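Side-chain contact in uncharacterized protein (Jannaschia sp. CCS1, PDB 2PYQ), which is of unknown function and belongs to the DUF2853 family, folding as a small, single-chain, all-helical protein: residues K61-K66 against V98-L103. Sequence-based numbering, arbitrary orientation. Where two conformers were deposited one is given.
Sequences KNFLMK and VVYYML
Phe63 and Tyr100 lay their rings face to face, centroids 3.9 Å apart and planes only 16° from parallel. The two side chains run past each other in opposite directions, and each ring therefore ends over the other's stem: Phe63 CB stands 4.2 Å from the centroid of the Tyr100 ring, and Tyr100 CB lies 4.1 Å from that of the Phe63 ring, a reciprocal pair of CH-pi contacts. Tyr100 CD2 lies over the Phe63 ring beside CD1 and CE1, 3.5 Å from each. With CG anti to the backbone N (chi1 -178°), Phe63 extends from helix 53-65 toward helix 96-106; their short segments here run 33° apart with axes 11.3 Å from each other, a distance spanned by side chains in this all-helical fold. Replacing Phe63 by an alanine is likely to strip the stacking partner from one face of the Tyr100 ring and leave a gap between the two helices. Leu103 CB sits at the edge of the Phe63 ring, 4.1 Å from CE2, and also meets Leu64 CD2 at 4.0 Å, the two leucines crossing roughly at right angles. Helix 74-87 packs against both, Ile80 touching Leu64 and Val83 touching Leu103, while Val32 and Cys36 of helix 26-36 touch Tyr100.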
loop_
_atom_site.group_PDB
_atom_site.type_symbol
_atom_site.label_atom_id
_atom_site.label_comp_id
_atom_site.label_asym_id
_atom_site.label_seq_id
_atom_site.Cartn_x
_atom_site.Cartn_y
_atom_site.Cartn_z
ATOM N N LYS A 61 -1.505 2.745 13.202
ATOM C CA LYS A 61 -0.574 2.568 14.334
ATOM C C LYS A 61 0.729 1.892 13.917
ATOM O O LYS A 61 1.798 2.376 14.262
ATOM C CB LYS A 61 -1.249 1.848 15.546
ATOM C CG LYS A 61 -1.503 0.392 15.389
ATOM C CD LYS A 61 -2.285 -0.190 16.555
ATOM C CE LYS A 61 -2.454 -1.714 16.399
ATOM N NZ LYS A 61 -3.379 -2.270 17.427
ATOM N N ASN A 62 0.641 0.815 13.163
ATOM C CA ASN A 62 1.837 0.012 12.825
ATOM C C ASN A 62 2.611 0.502 11.624
ATOM O O ASN A 62 3.831 0.410 11.652
ATOM C CB ASN A 62 1.514 -1.485 12.660
ATOM C CG ASN A 62 1.089 -2.137 13.959
ATOM O OD1 ASN A 62 1.346 -1.620 15.051
ATOM N ND2 ASN A 62 0.451 -3.292 13.845
ATOM N N PHE A 63 1.944 1.010 10.590
ATOM C CA PHE A 63 2.661 1.498 9.409
ATOM C C PHE A 63 2.931 3.010 9.465
ATOM O O PHE A 63 4.070 3.423 9.440
ATOM C CB PHE A 63 1.954 1.104 8.117
ATOM C CG PHE A 63 2.694 1.542 6.890
ATOM C CD1 PHE A 63 3.897 0.918 6.534
ATOM C CD2 PHE A 63 2.222 2.613 6.095
ATOM C CE1 PHE A 63 4.617 1.334 5.403
ATOM C CE2 PHE A 63 2.934 3.015 4.966
ATOM C CZ PHE A 63 4.144 2.390 4.623
ATOM N N LEU A 64 1.887 3.833 9.558
ATOM C CA LEU A 64 2.065 5.293 9.534
ATOM C C LEU A 64 2.845 5.813 10.706
ATOM O O LEU A 64 3.814 6.558 10.526
ATOM C CB LEU A 64 0.719 6.043 9.427
ATOM C CG LEU A 64 -0.086 5.769 8.149
ATOM C CD1 LEU A 64 -1.374 6.562 8.186
ATOM C CD2 LEU A 64 0.725 6.097 6.890
HETATM N N MSE A 65 2.483 5.359 11.879
HETATM C CA MSE A 65 3.058 5.875 13.143
HETATM C C MSE A 65 4.398 5.147 13.435
HETATM O O MSE A 65 5.388 5.758 13.651
HETATM C CB MSE A 65 2.070 5.779 14.311
HETATM C CG MSE A 65 1.080 6.914 14.388
HETATM SE SE MSE A 65 -0.436 6.329 15.398
HETATM C CE MSE A 65 -0.912 7.707 16.201
ATOM N N LYS A 66 4.361 3.828 13.448
ATOM C CA LYS A 66 5.552 3.052 13.830
ATOM C C LYS A 66 6.647 3.040 12.756
ATOM O O LYS A 66 7.822 3.209 13.098
ATOM C CB LYS A 66 5.178 1.624 14.220
ATOM N N VAL A 98 0.416 -1.906 -2.444
ATOM C CA VAL A 98 -0.091 -0.760 -3.196
ATOM C C VAL A 98 -0.593 0.314 -2.233
ATOM O O VAL A 98 -0.299 1.498 -2.415
ATOM C CB VAL A 98 -1.179 -1.170 -4.194
ATOM C CG1 VAL A 98 -1.777 0.062 -4.865
ATOM C CG2 VAL A 98 -0.601 -2.161 -5.229
ATOM N N VAL A 99 -1.303 -0.096 -1.198
ATOM C CA VAL A 99 -1.792 0.852 -0.165
ATOM C C VAL A 99 -0.627 1.534 0.548
ATOM O O VAL A 99 -0.621 2.755 0.721
ATOM C CB VAL A 99 -2.727 0.151 0.839
ATOM C CG1 VAL A 99 -3.104 1.092 2.021
ATOM C CG2 VAL A 99 -3.969 -0.352 0.107
ATOM N N TYR A 100 0.366 0.749 0.944
ATOM C CA TYR A 100 1.575 1.281 1.622
ATOM C C TYR A 100 2.340 2.232 0.710
ATOM O O TYR A 100 2.780 3.278 1.160
ATOM C CB TYR A 100 2.451 0.146 2.173
ATOM C CG TYR A 100 1.896 -0.518 3.441
ATOM C CD1 TYR A 100 0.550 -0.385 3.843
ATOM C CD2 TYR A 100 2.722 -1.364 4.205
ATOM C CE1 TYR A 100 0.049 -0.997 4.981
ATOM C CE2 TYR A 100 2.212 -2.028 5.364
ATOM C CZ TYR A 100 0.878 -1.812 5.742
ATOM O OH TYR A 100 0.350 -2.437 6.877
ATOM N N TYR A 101 2.483 1.889 -0.559
ATOM C CA TYR A 101 3.140 2.740 -1.539
ATOM C C TYR A 101 2.405 4.079 -1.616
ATOM O O TYR A 101 3.016 5.134 -1.551
ATOM C CB TYR A 101 3.149 2.065 -2.917
ATOM C CG TYR A 101 3.656 2.941 -4.046
ATOM C CD1 TYR A 101 2.795 3.849 -4.704
ATOM C CD2 TYR A 101 4.974 2.883 -4.460
ATOM C CE1 TYR A 101 3.239 4.665 -5.731
ATOM C CE2 TYR A 101 5.439 3.687 -5.504
ATOM C CZ TYR A 101 4.570 4.585 -6.128
ATOM O OH TYR A 101 5.054 5.385 -7.138
HETATM N N MSE A 102 1.079 4.011 -1.763
HETATM C CA MSE A 102 0.262 5.248 -1.887
HETATM C C MSE A 102 0.356 6.112 -0.630
HETATM O O MSE A 102 0.455 7.325 -0.754
HETATM C CB MSE A 102 -1.193 4.938 -2.262
HETATM C CG MSE A 102 -1.368 4.603 -3.729
HETATM SE SE MSE A 102 -3.271 4.616 -4.204
HETATM C CE MSE A 102 -3.342 3.178 -3.627
ATOM N N LEU A 103 0.326 5.511 0.543
ATOM C CA LEU A 103 0.459 6.275 1.787
ATOM C C LEU A 103 1.846 6.937 1.890
ATOM O O LEU A 103 1.959 8.094 2.303
ATOM C CB LEU A 103 0.209 5.407 3.011
ATOM C CG LEU A 103 -1.252 4.942 3.184
ATOM C CD1 LEU A 103 -1.328 3.854 4.210
ATOM C CD2 LEU A 103 -2.145 6.128 3.558
#